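Local coordinates for protein dimethyl-sulfide monooxygenase (Hyphomicrobium sulfonivorans, PDB 6AK1) that catalyses the NADH- and oxygen-dependent oxidation of dimethyl sulfide to methanethiol and formaldehyde as the FMN-using large subunit of a two-component flavin monooxygenase, at residues Q219-I224 against H447-Y452; I318-L323 against D335-T340; K3-N8 against P414-R419; M244-T249 against R255-D260. All blocks are in the same frame, centred on the assembly; numbering follows the deposited sequence.

In the fold
Interactions 1, 3 and 4 all reach the same curled parallel sheet of the TIM barrel, and interactions 1 and 4 start from its neighbouring strands 223-227 and 243-246. Interactions 3 and 4 each press a helix of the outer layer on a strand through branched aliphatic side chains, whereas interaction 1 sets a loop from the C-terminal part of the chain against the entry to a strand and mixes polar with apolar groups. Interaction 2 lies farther out, its centre about 26 Å from that of the chain, and joins a loop to helix 335-344. Its touching residues are still mostly buried, and its solvent side carries a salt bridge, as that of interaction 3 does.

Interaction 1 of 4, residues Q219-I224 against H447-Y452; sequences QRTPVI and HPAAQY
His447 and Ala449 lie against Ile224 and Thr221 where a loop from the C-terminal part of the chain covers the entry to strand 223-227, one of the parallel strands of the TIM barrel. The touching residues are buried, yet they meet lightly. Thr221 OG1 stands 4.1 Å from Ala449 CB, a van der Waals approach for which a small methyl group is well suited. That hydroxyl has its polar partner in Glu173 of helix 157-174, the helix whose Tyr169 also touches Ala449. Ile224 brings its CG1 to 4.3 Å from NE2 of His447, approaching the ring obliquely. Ile224 also packs on Trp132 and Val134 of the adjoining strand, an apolar setting that suits a branched aliphatic residue.

Toward solvent the fit slackens: Pro448, Ala450 and Tyr452 are partly exposed, Gln451 is exposed, and none of the four touches 219-224. The inner end of the loop is held more firmly, because both nitrogens of the His447 imidazole are engaged, and the two bonds together fix the rotation of the ring. NE2 bonds to the carbonyl oxygen of Asn240, and Tyr169 meets the ring at a steep angle between the planes. At the other nitrogen, Ala449 N gives its hydrogen to His447 ND1 across 2.9 Å, nearly straight at 166° and tilted 19° out of the imidazole plane.

Interaction 2 of 4, residues I318-L323 against D335-T340; sequences IDFAKL and DSLRTT
The loop 318-323, with a short 3-10 turn at 320-322, follows helix 305-316 and packs on the first turns of helix 335-344 in the luciferase-like monooxygenase fold. One leucine carries the helix side. With CG of Leu337 anti to the backbone N (chi1 -174°), its CD2 methyl extends to the loop and meets the Phe320 ring at the edge, near the ring plane, 3.5 Å from CZ. The same methyl lies 4.2 Å from Ile318 CD1, so two apolar residues of the loop close on a single branch. Leucine suits this place, since it is long enough to carry one methyl into the angle between the ring edge and Ile318. Phe320 and Leu337 point at each other from the two segments, while one face of the ring is covered by Leu323 CD2.

Polar interactions flank the apolar patch. Asp319 OD1 accepts from Ala321 N at 3.0 Å, an Asx turn that probably helps to start the 3-10 turn, and it also receives the backbone N of Arg67. On the helix, Asp335 and Arg338 are joined by a salt bridge of 3.0 Å between OD1 and NH1. The carboxylate oxygen lies in the guanidinium plane, and the carbonyl of Met332 is a second partner for NH1.

Around the contact, Phe320 also packs on Leu309 and Tyr312 of helix 305-316 and on Val355 and Ile359 of helix 355-362, so its ring is shared by three helices at the periphery of the barrel.

Interaction 3 of 4, residues K3-N8 against P414-R419; sequences KRIVLN and PELRKR
Ile5 and Leu416 mark the nearest approach of the two backbones, their CA atoms 8.6 Å apart, with the chain that leads into strand 6-12 facing the last turn of helix 403-418. Such a gap is bridged by side chains alone, and Leu416 spans it with both its methyls. CD2 meets CD1 of Ile5 at 4.2 Å, and CD1 lies a looser 4.5 Å from CD2 of Leu7. Ile5 and Leu7, two positions apart in an extended chain, both direct their CB toward the helix, which is why one leucine can serve the pair. Ile5 holds CG1 anti to the carbonyl carbon (chi1 -59°), and chi2 of 174° extends the chain to bring CD1 to Leu416. Branched aliphatics fit here, the beta-branched isoleucine on the extended chain and the gamma-branched leucine on the helix; their buried methyls need no hydrogen-bond partner.

The other faces of the helix end are charged. Arg419 NE gives a hydrogen bond of 2.8 Å to Glu415 OE2, at 164°; the oxygen receives it on its anti lone pair and lies near the guanidinium plane, while Lys418 adds a long salt bridge to the same oxygen. Arg419 NH1 also pairs with Asp380 and Glu383 of helix 375-388, so the arginine ties two helices, and the acidic groups probably offset its charge.

Leu416 further touches Leu382 of helix 375-388, and Leu7 touches Phe408. A strand and its lead-in covered by aliphatic residues of an outer helix are characteristic of the TIM barrel, here where the first strand meets the final helix of the barrel layer.

Interaction 4 of 4, residues M244-T249 against R255-D260; sequences MFILTT and RQITTD
Ile246 and Ile257 meet through different choices of chi1: in Ile246 CG1 sits between the backbone N and the carbonyl carbon (chi1 63°), whereas in Ile257 it lies anti to the carbonyl carbon (chi1 -72°), leaving CG2 anti to the backbone N. The two belong to one beta-alpha-beta unit of the TIM barrel, formed by strand 243-246, helix 251-267 and strand 276-284, and the contact folds the helix back on its own strand. CD1 of Ile246 reaches CG2 of Ile257 at 3.9 Å as the side chains run antiparallel alongside one another. Ile246 CD1 is also 4.2 Å from Thr258 CG2.

The other branch of Ile257 serves Leu247 and Thr248. Ile257 CD1 lies 4.0 Å from Thr248 CB and 4.1 Å from the carbonyl oxygen of Leu247. Isoleucine suits this helix position because its CG2 and its CG1-CD1 arm reach different residues. Thr258 offers its CG2 methyl, Thr248 its CB and the hydroxyl flank; both hydroxyls find polar partners elsewhere: Thr248 OG1 bonds to Gln253 OE1, and Thr258 OG1 lies within bonding range of the carbonyl oxygens of Gly389 and Ala254, Gly389 the stronger partner. Ile246 is further enclosed by Ile277 and Met279 of the next strand, and Ser230, a probable FMN-binding residue, has its side chain about 9 Å from that of Ile257.

Toward solvent the helix is polar. Gln256 NE2 bonds to Asp260 OD1 at 3.0 Å from above the carboxylate plane, and Arg255 O accepts Thr259 N and, from the opposite face of the carbonyl plane, Thr259 OG1 at 2.7 Å.

Interaction 1 of 4, residues Q219-I224 against H447-Y452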
# COMPACT_ATOMS: atom_id res chain seq x y z
N GLN A 219 5.45 16.17 -6.94
CA GLN A 219 6.01 14.93 -7.46
C GLN A 219 5.54 14.60 -8.86
O GLN A 219 6.13 13.72 -9.51
CB GLN A 219 5.65 13.74 -6.55
CG GLN A 219 6.37 13.70 -5.23
CD GLN A 219 5.85 12.58 -4.34
OE1 GLN A 219 6.61 11.74 -3.85
NE2 GLN A 219 4.52 12.56 -4.13
N ARG A 220 4.48 15.23 -9.32
CA ARG A 220 3.85 14.98 -10.60
C ARG A 220 3.14 13.64 -10.56
O ARG A 220 1.96 13.60 -10.42
CB ARG A 220 4.81 15.13 -11.76
CG ARG A 220 4.70 16.49 -12.39
CD ARG A 220 5.32 16.48 -13.75
NE ARG A 220 5.55 17.78 -14.30
CZ ARG A 220 4.80 18.33 -15.21
NH1 ARG A 220 5.11 19.50 -15.66
NH2 ARG A 220 3.74 17.72 -15.64
N THR A 221 3.87 12.56 -10.66
CA THR A 221 3.33 11.23 -10.47
C THR A 221 3.55 10.82 -9.02
O THR A 221 4.70 10.81 -8.56
CB THR A 221 4.00 10.24 -11.41
OG1 THR A 221 3.71 10.58 -12.78
CG2 THR A 221 3.52 8.81 -11.13
N PRO A 222 2.51 10.50 -8.26
CA PRO A 222 2.72 10.01 -6.90
C PRO A 222 3.59 8.76 -6.92
O PRO A 222 3.67 8.05 -7.92
CB PRO A 222 1.30 9.69 -6.41
CG PRO A 222 0.50 9.53 -7.67
CD PRO A 222 1.09 10.47 -8.66
N VAL A 223 4.27 8.51 -5.80
CA VAL A 223 5.03 7.28 -5.66
C VAL A 223 4.11 6.10 -5.93
O VAL A 223 2.99 6.05 -5.41
CB VAL A 223 5.67 7.18 -4.26
CG1 VAL A 223 6.40 5.86 -4.12
CG2 VAL A 223 6.64 8.33 -4.03
N ILE A 224 4.55 5.18 -6.78
CA ILE A 224 3.72 4.04 -7.16
C ILE A 224 4.02 2.88 -6.23
O ILE A 224 5.15 2.37 -6.19
CB ILE A 224 3.95 3.65 -8.62
CG1 ILE A 224 3.80 4.89 -9.53
CG2 ILE A 224 2.95 2.58 -9.01
CD1 ILE A 224 2.39 5.51 -9.53
N HIS A 447 11.84 4.90 -15.46
CA HIS A 447 10.49 4.55 -15.05
C HIS A 447 9.54 4.81 -16.22
O HIS A 447 9.72 5.78 -16.94
CB HIS A 447 10.05 5.37 -13.83
CG HIS A 447 8.74 4.94 -13.25
ND1 HIS A 447 7.53 5.31 -13.79
CD2 HIS A 447 8.46 4.13 -12.20
CE1 HIS A 447 6.55 4.76 -13.10
NE2 HIS A 447 7.09 4.03 -12.13
N PRO A 448 8.53 3.96 -16.42
CA PRO A 448 7.65 4.14 -17.59
C PRO A 448 6.94 5.48 -17.63
O PRO A 448 6.58 5.94 -18.71
CB PRO A 448 6.65 2.98 -17.49
CG PRO A 448 6.75 2.49 -16.06
CD PRO A 448 8.16 2.76 -15.64
N ALA A 449 6.73 6.13 -16.47
CA ALA A 449 6.13 7.47 -16.47
C ALA A 449 7.04 8.51 -17.13
O ALA A 449 6.54 9.48 -17.72
CB ALA A 449 5.81 7.89 -15.04
N ALA A 450 8.36 8.31 -17.06
CA ALA A 450 9.30 9.30 -17.58
C ALA A 450 9.21 9.47 -19.10
O ALA A 450 9.65 10.50 -19.62
CB ALA A 450 10.72 8.91 -17.20
N GLN A 451 8.64 8.51 -19.83
CA GLN A 451 8.57 8.68 -21.27
C GLN A 451 7.55 9.73 -21.70
O GLN A 451 7.61 10.19 -22.85
CB GLN A 451 8.28 7.35 -21.95
CG GLN A 451 6.93 6.77 -21.66
CD GLN A 451 7.02 5.27 -21.50
OE1 GLN A 451 8.08 4.69 -21.77
NE2 GLN A 451 5.94 4.63 -21.02
N TYR A 452 6.62 10.13 -20.83
CA TYR A 452 5.72 11.21 -21.18
C TYR A 452 6.23 12.56 -20.71
O TYR A 452 5.63 13.58 -21.04
CB TYR A 452 4.33 10.93 -20.62
CG TYR A 452 3.89 9.59 -21.11
CD1 TYR A 452 3.64 9.38 -22.46
CD2 TYR A 452 3.82 8.52 -20.25
CE1 TYR A 452 3.29 8.14 -22.93
CE2 TYR A 452 3.46 7.28 -20.70
CZ TYR A 452 3.20 7.09 -22.05
OH TYR A 452 2.84 5.84 -22.49

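Interaction 2 of 4, residues I318-L323 against D335-T340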
# COMPACT_ATOMS: atom_id res chain seq x y z
N ILE A 318 -11.42 -20.17 0.39
CA ILE A 318 -11.80 -21.42 1.04
C ILE A 318 -12.77 -21.12 2.17
O ILE A 318 -12.45 -20.34 3.08
CB ILE A 318 -10.57 -22.17 1.57
CG1 ILE A 318 -9.65 -22.54 0.41
CG2 ILE A 318 -11.01 -23.39 2.36
CD1 ILE A 318 -8.24 -22.77 0.87
N ASP A 319 -13.95 -21.75 2.13
CA ASP A 319 -14.95 -21.63 3.19
C ASP A 319 -14.63 -22.68 4.25
O ASP A 319 -14.91 -23.87 4.07
CB ASP A 319 -16.35 -21.80 2.62
CG ASP A 319 -17.42 -21.82 3.69
OD1 ASP A 319 -17.14 -21.42 4.85
OD2 ASP A 319 -18.56 -22.25 3.37
N PHE A 320 -14.04 -22.24 5.36
CA PHE A 320 -13.66 -23.18 6.42
C PHE A 320 -14.86 -23.87 7.07
O PHE A 320 -14.65 -24.82 7.83
CB PHE A 320 -12.84 -22.46 7.49
CG PHE A 320 -11.36 -22.50 7.24
CD1 PHE A 320 -10.81 -21.85 6.15
CD2 PHE A 320 -10.51 -23.20 8.10
CE1 PHE A 320 -9.43 -21.88 5.91
CE2 PHE A 320 -9.14 -23.23 7.87
CZ PHE A 320 -8.60 -22.57 6.77
N ALA A 321 -16.09 -23.43 6.82
CA ALA A 321 -17.23 -24.17 7.36
C ALA A 321 -17.32 -25.58 6.76
O ALA A 321 -18.02 -26.43 7.32
CB ALA A 321 -18.52 -23.40 7.13
N LYS A 322 -16.62 -25.84 5.65
CA LYS A 322 -16.55 -27.15 5.02
C LYS A 322 -15.43 -28.03 5.58
O LYS A 322 -15.31 -29.19 5.18
CB LYS A 322 -16.33 -27.00 3.50
CG LYS A 322 -17.22 -26.00 2.80
CD LYS A 322 -18.64 -26.49 2.67
CE LYS A 322 -19.45 -25.53 1.82
NZ LYS A 322 -20.87 -25.96 1.70
N LEU A 323 -14.61 -27.50 6.47
CA LEU A 323 -13.40 -28.17 6.93
C LEU A 323 -13.62 -28.74 8.33
O LEU A 323 -14.69 -28.60 8.93
CB LEU A 323 -12.20 -27.22 6.91
CG LEU A 323 -11.42 -27.07 5.60
CD1 LEU A 323 -12.30 -26.68 4.42
CD2 LEU A 323 -10.32 -26.04 5.78
N ASP A 335 -3.24 -27.70 -0.69
CA ASP A 335 -1.79 -27.60 -0.66
C ASP A 335 -1.32 -26.19 -0.34
O ASP A 335 -0.41 -26.00 0.47
CB ASP A 335 -1.20 -28.05 -2.00
CG ASP A 335 -1.18 -29.56 -2.16
OD1 ASP A 335 -1.75 -30.27 -1.31
OD2 ASP A 335 -0.58 -30.01 -3.16
N SER A 336 -1.93 -25.19 -0.96
CA SER A 336 -1.40 -23.84 -0.88
C SER A 336 -1.58 -23.25 0.51
O SER A 336 -0.68 -22.58 1.03
CB SER A 336 -2.06 -22.96 -1.92
OG SER A 336 -1.45 -21.67 -1.91
N LEU A 337 -2.74 -23.48 1.14
CA LEU A 337 -2.92 -22.92 2.47
C LEU A 337 -2.19 -23.74 3.52
O LEU A 337 -1.52 -23.16 4.39
CB LEU A 337 -4.41 -22.82 2.81
CG LEU A 337 -4.66 -22.10 4.15
CD1 LEU A 337 -3.88 -20.78 4.22
CD2 LEU A 337 -6.14 -21.83 4.36
N ARG A 338 -2.31 -25.08 3.46
CA ARG A 338 -1.56 -25.95 4.36
C ARG A 338 -0.09 -25.60 4.38
O ARG A 338 0.53 -25.49 5.44
CB ARG A 338 -1.75 -27.43 3.98
CG ARG A 338 -1.07 -28.42 4.96
CD ARG A 338 -1.07 -29.89 4.47
NE ARG A 338 -0.11 -30.09 3.38
CZ ARG A 338 -0.43 -30.21 2.09
NH1 ARG A 338 -1.70 -30.17 1.71
NH2 ARG A 338 0.52 -30.36 1.19
N THR A 339 0.50 -25.39 3.20
CA THR A 339 1.93 -25.11 3.16
C THR A 339 2.25 -23.72 3.70
O THR A 339 3.32 -23.53 4.29
CB THR A 339 2.46 -25.30 1.73
OG1 THR A 339 3.89 -25.41 1.76
CG2 THR A 339 2.09 -24.15 0.82
N THR A 340 1.34 -22.74 3.54
CA THR A 340 1.64 -21.43 4.11
C THR A 340 1.41 -21.42 5.62
O THR A 340 2.23 -20.89 6.37
CB THR A 340 0.83 -20.31 3.43
OG1 THR A 340 -0.48 -20.78 3.11
CG2 THR A 340 1.53 -19.86 2.17

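Interaction 3 of 4, residues K3-N8 against P414-R419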
# COMPACT_ATOMS: atom_id res chain seq x y z
N LYS A 3 23.03 0.20 5.20
CA LYS A 3 21.79 0.31 4.43
C LYS A 3 20.56 0.48 5.34
O LYS A 3 20.28 -0.37 6.20
CB LYS A 3 21.56 -0.89 3.53
CG LYS A 3 20.32 -0.72 2.64
CD LYS A 3 19.47 -1.99 2.59
CE LYS A 3 18.78 -2.14 1.23
NZ LYS A 3 18.04 -3.44 1.13
N ARG A 4 19.85 1.58 5.13
CA ARG A 4 18.78 2.00 6.03
C ARG A 4 17.54 1.14 5.83
O ARG A 4 17.11 0.90 4.70
CB ARG A 4 18.45 3.47 5.79
CG ARG A 4 17.35 4.02 6.67
CD ARG A 4 17.12 5.49 6.38
NE ARG A 4 16.28 5.72 5.21
CZ ARG A 4 14.95 5.73 5.22
NH1 ARG A 4 14.28 5.48 6.33
NH2 ARG A 4 14.29 5.96 4.10
N ILE A 5 16.96 0.70 6.95
CA ILE A 5 15.71 -0.06 6.92
C ILE A 5 14.53 0.91 6.81
O ILE A 5 14.44 1.89 7.57
CB ILE A 5 15.59 -0.96 8.15
CG1 ILE A 5 16.78 -1.93 8.20
CG2 ILE A 5 14.28 -1.71 8.14
CD1 ILE A 5 16.84 -2.79 9.47
N VAL A 6 13.63 0.66 5.86
CA VAL A 6 12.45 1.49 5.66
C VAL A 6 11.35 1.02 6.60
O VAL A 6 11.00 -0.17 6.61
CB VAL A 6 12.00 1.45 4.19
CG1 VAL A 6 10.63 2.11 4.03
CG2 VAL A 6 13.02 2.13 3.29
N LEU A 7 10.80 1.94 7.39
CA LEU A 7 9.78 1.61 8.38
C LEU A 7 8.45 2.24 7.96
O LEU A 7 8.34 3.47 7.88
CB LEU A 7 10.19 2.10 9.76
CG LEU A 7 11.54 1.55 10.22
CD1 LEU A 7 12.01 2.23 11.50
CD2 LEU A 7 11.48 0.03 10.37
N ASN A 8 7.46 1.40 7.70
CA ASN A 8 6.11 1.83 7.35
C ASN A 8 5.12 1.27 8.36
O ASN A 8 5.25 0.13 8.80
CB ASN A 8 5.68 1.35 5.95
CG ASN A 8 6.48 1.97 4.82
OD1 ASN A 8 7.14 3.00 4.97
ND2 ASN A 8 6.39 1.34 3.66
N PRO A 414 15.21 2.54 18.97
CA PRO A 414 16.51 2.88 19.56
C PRO A 414 17.57 1.83 19.29
O PRO A 414 18.74 2.18 19.08
CB PRO A 414 16.21 3.00 21.06
CG PRO A 414 14.75 3.31 21.13
CD PRO A 414 14.17 2.46 20.03
N GLU A 415 17.20 0.54 19.30
CA GLU A 415 18.16 -0.52 19.00
C GLU A 415 18.57 -0.50 17.54
O GLU A 415 19.75 -0.71 17.23
CB GLU A 415 17.59 -1.88 19.36
CG GLU A 415 18.54 -3.05 19.06
CD GLU A 415 19.82 -3.02 19.91
OE1 GLU A 415 19.76 -2.55 21.06
OE2 GLU A 415 20.87 -3.46 19.42
N LEU A 416 17.63 -0.25 16.62
CA LEU A 416 17.97 -0.16 15.20
C LEU A 416 18.84 1.06 14.92
O LEU A 416 19.72 1.02 14.06
CB LEU A 416 16.70 -0.12 14.33
CG LEU A 416 15.83 -1.39 14.21
CD1 LEU A 416 14.58 -1.14 13.36
CD2 LEU A 416 16.62 -2.57 13.66
N ARG A 417 18.59 2.17 15.63
CA ARG A 417 19.43 3.36 15.45
C ARG A 417 20.84 3.11 15.93
O ARG A 417 21.81 3.51 15.27
CB ARG A 417 18.84 4.56 16.20
CG ARG A 417 17.65 5.17 15.52
CD ARG A 417 17.06 6.33 16.30
NE ARG A 417 15.89 6.83 15.61
CZ ARG A 417 15.12 7.82 16.04
NH1 ARG A 417 15.39 8.43 17.18
NH2 ARG A 417 14.08 8.19 15.31
N LYS A 418 20.98 2.44 17.07
CA LYS A 418 22.31 2.12 17.58
C LYS A 418 23.06 1.19 16.63
O LYS A 418 24.28 1.33 16.47
CB LYS A 418 22.18 1.52 18.98
CG LYS A 418 23.18 0.41 19.30
CD LYS A 418 23.36 0.22 20.82
CE LYS A 418 24.43 -0.81 21.12
NZ LYS A 418 24.16 -2.07 20.35
N ARG A 419 22.36 0.27 15.97
CA ARG A 419 22.98 -0.58 14.95
C ARG A 419 23.15 0.12 13.60
O ARG A 419 23.60 -0.52 12.65
CB ARG A 419 22.15 -1.85 14.73
CG ARG A 419 21.97 -2.68 15.98
CD ARG A 419 21.16 -3.93 15.70
NE ARG A 419 20.98 -4.71 16.92
CZ ARG A 419 20.65 -6.00 16.93
NH1 ARG A 419 20.47 -6.65 15.79
NH2 ARG A 419 20.51 -6.63 18.10

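Interaction 4 of 4, residues M244-T249 against R255-D260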
# COMPACT_ATOMS: atom_id res chain seq x y z
N MET A 244 7.28 -2.03 -3.63
CA MET A 244 6.53 -3.26 -3.86
C MET A 244 6.27 -3.94 -2.53
O MET A 244 7.19 -4.14 -1.73
CB MET A 244 7.26 -4.20 -4.81
CG MET A 244 6.31 -5.18 -5.48
SD MET A 244 7.12 -6.26 -6.68
CE MET A 244 7.62 -5.04 -7.90
N PHE A 245 5.00 -4.27 -2.28
CA PHE A 245 4.53 -4.79 -1.01
C PHE A 245 4.33 -6.30 -1.18
O PHE A 245 3.47 -6.73 -1.95
CB PHE A 245 3.25 -4.06 -0.60
CG PHE A 245 2.65 -4.51 0.70
CD1 PHE A 245 3.42 -5.14 1.69
CD2 PHE A 245 1.30 -4.30 0.95
CE1 PHE A 245 2.85 -5.54 2.90
CE2 PHE A 245 0.73 -4.70 2.16
CZ PHE A 245 1.51 -5.32 3.14
N ILE A 246 5.15 -7.10 -0.48
CA ILE A 246 5.16 -8.54 -0.68
C ILE A 246 4.71 -9.26 0.58
O ILE A 246 4.78 -8.74 1.70
CB ILE A 246 6.54 -9.07 -1.12
CG1 ILE A 246 7.59 -8.82 -0.03
CG2 ILE A 246 6.96 -8.46 -2.45
CD1 ILE A 246 8.86 -9.61 -0.25
N LEU A 247 4.25 -10.49 0.38
CA LEU A 247 3.88 -11.39 1.45
C LEU A 247 4.85 -12.57 1.41
O LEU A 247 4.82 -13.36 0.46
CB LEU A 247 2.43 -11.85 1.28
CG LEU A 247 1.89 -12.80 2.33
CD1 LEU A 247 2.07 -12.18 3.71
CD2 LEU A 247 0.42 -13.11 2.05
N THR A 248 5.73 -12.67 2.41
CA THR A 248 6.66 -13.79 2.47
C THR A 248 6.70 -14.37 3.88
O THR A 248 6.66 -13.62 4.87
CB THR A 248 8.07 -13.38 2.02
OG1 THR A 248 8.98 -14.47 2.27
CG2 THR A 248 8.54 -12.13 2.74
N THR A 249 6.78 -15.70 3.97
CA THR A 249 6.61 -16.40 5.24
C THR A 249 7.91 -16.93 5.82
O THR A 249 7.90 -17.45 6.93
CB THR A 249 5.59 -17.54 5.09
OG1 THR A 249 5.98 -18.43 4.04
CG2 THR A 249 4.21 -16.99 4.79
N ARG A 255 14.52 -14.70 0.04
CA ARG A 255 15.70 -14.59 -0.82
C ARG A 255 15.33 -14.74 -2.29
O ARG A 255 15.80 -13.97 -3.14
CB ARG A 255 16.74 -15.64 -0.39
CG ARG A 255 17.35 -15.34 1.00
CD ARG A 255 18.35 -16.41 1.56
NE ARG A 255 19.54 -16.63 0.74
CZ ARG A 255 20.63 -15.84 0.71
NH1 ARG A 255 20.73 -14.73 1.45
NH2 ARG A 255 21.64 -16.17 -0.10
N GLN A 256 14.44 -15.70 -2.60
CA GLN A 256 14.06 -15.95 -3.99
C GLN A 256 13.07 -14.90 -4.49
O GLN A 256 13.21 -14.42 -5.62
CB GLN A 256 13.46 -17.35 -4.13
CG GLN A 256 13.40 -17.83 -5.59
CD GLN A 256 14.78 -17.86 -6.22
OE1 GLN A 256 15.65 -18.66 -5.82
NE2 GLN A 256 15.01 -16.97 -7.19
N ILE A 257 12.09 -14.53 -3.67
CA ILE A 257 11.11 -13.53 -4.08
C ILE A 257 11.80 -12.23 -4.47
O ILE A 257 11.54 -11.67 -5.54
CB ILE A 257 10.05 -13.31 -2.98
CG1 ILE A 257 9.12 -14.52 -2.88
CG2 ILE A 257 9.23 -12.06 -3.25
CD1 ILE A 257 8.04 -14.39 -1.80
N THR A 258 12.72 -11.75 -3.63
CA THR A 258 13.32 -10.44 -3.89
C THR A 258 14.37 -10.48 -4.99
O THR A 258 14.54 -9.50 -5.71
CB THR A 258 13.94 -9.86 -2.61
OG1 THR A 258 15.02 -10.69 -2.15
CG2 THR A 258 12.87 -9.74 -1.53
N THR A 259 15.10 -11.60 -5.10
CA THR A 259 15.98 -11.79 -6.25
C THR A 259 15.19 -11.82 -7.55
O THR A 259 15.58 -11.19 -8.54
CB THR A 259 16.79 -13.09 -6.08
OG1 THR A 259 17.62 -12.99 -4.91
CG2 THR A 259 17.66 -13.36 -7.30
N ASP A 260 14.05 -12.53 -7.56
CA ASP A 260 13.20 -12.56 -8.76
C ASP A 260 12.65 -11.18 -9.12
O ASP A 260 12.66 -10.79 -10.29
CB ASP A 260 12.04 -13.55 -8.57
CG ASP A 260 12.49 -15.01 -8.70
OD1 ASP A 260 13.64 -15.24 -9.15
OD2 ASP A 260 11.70 -15.92 -8.36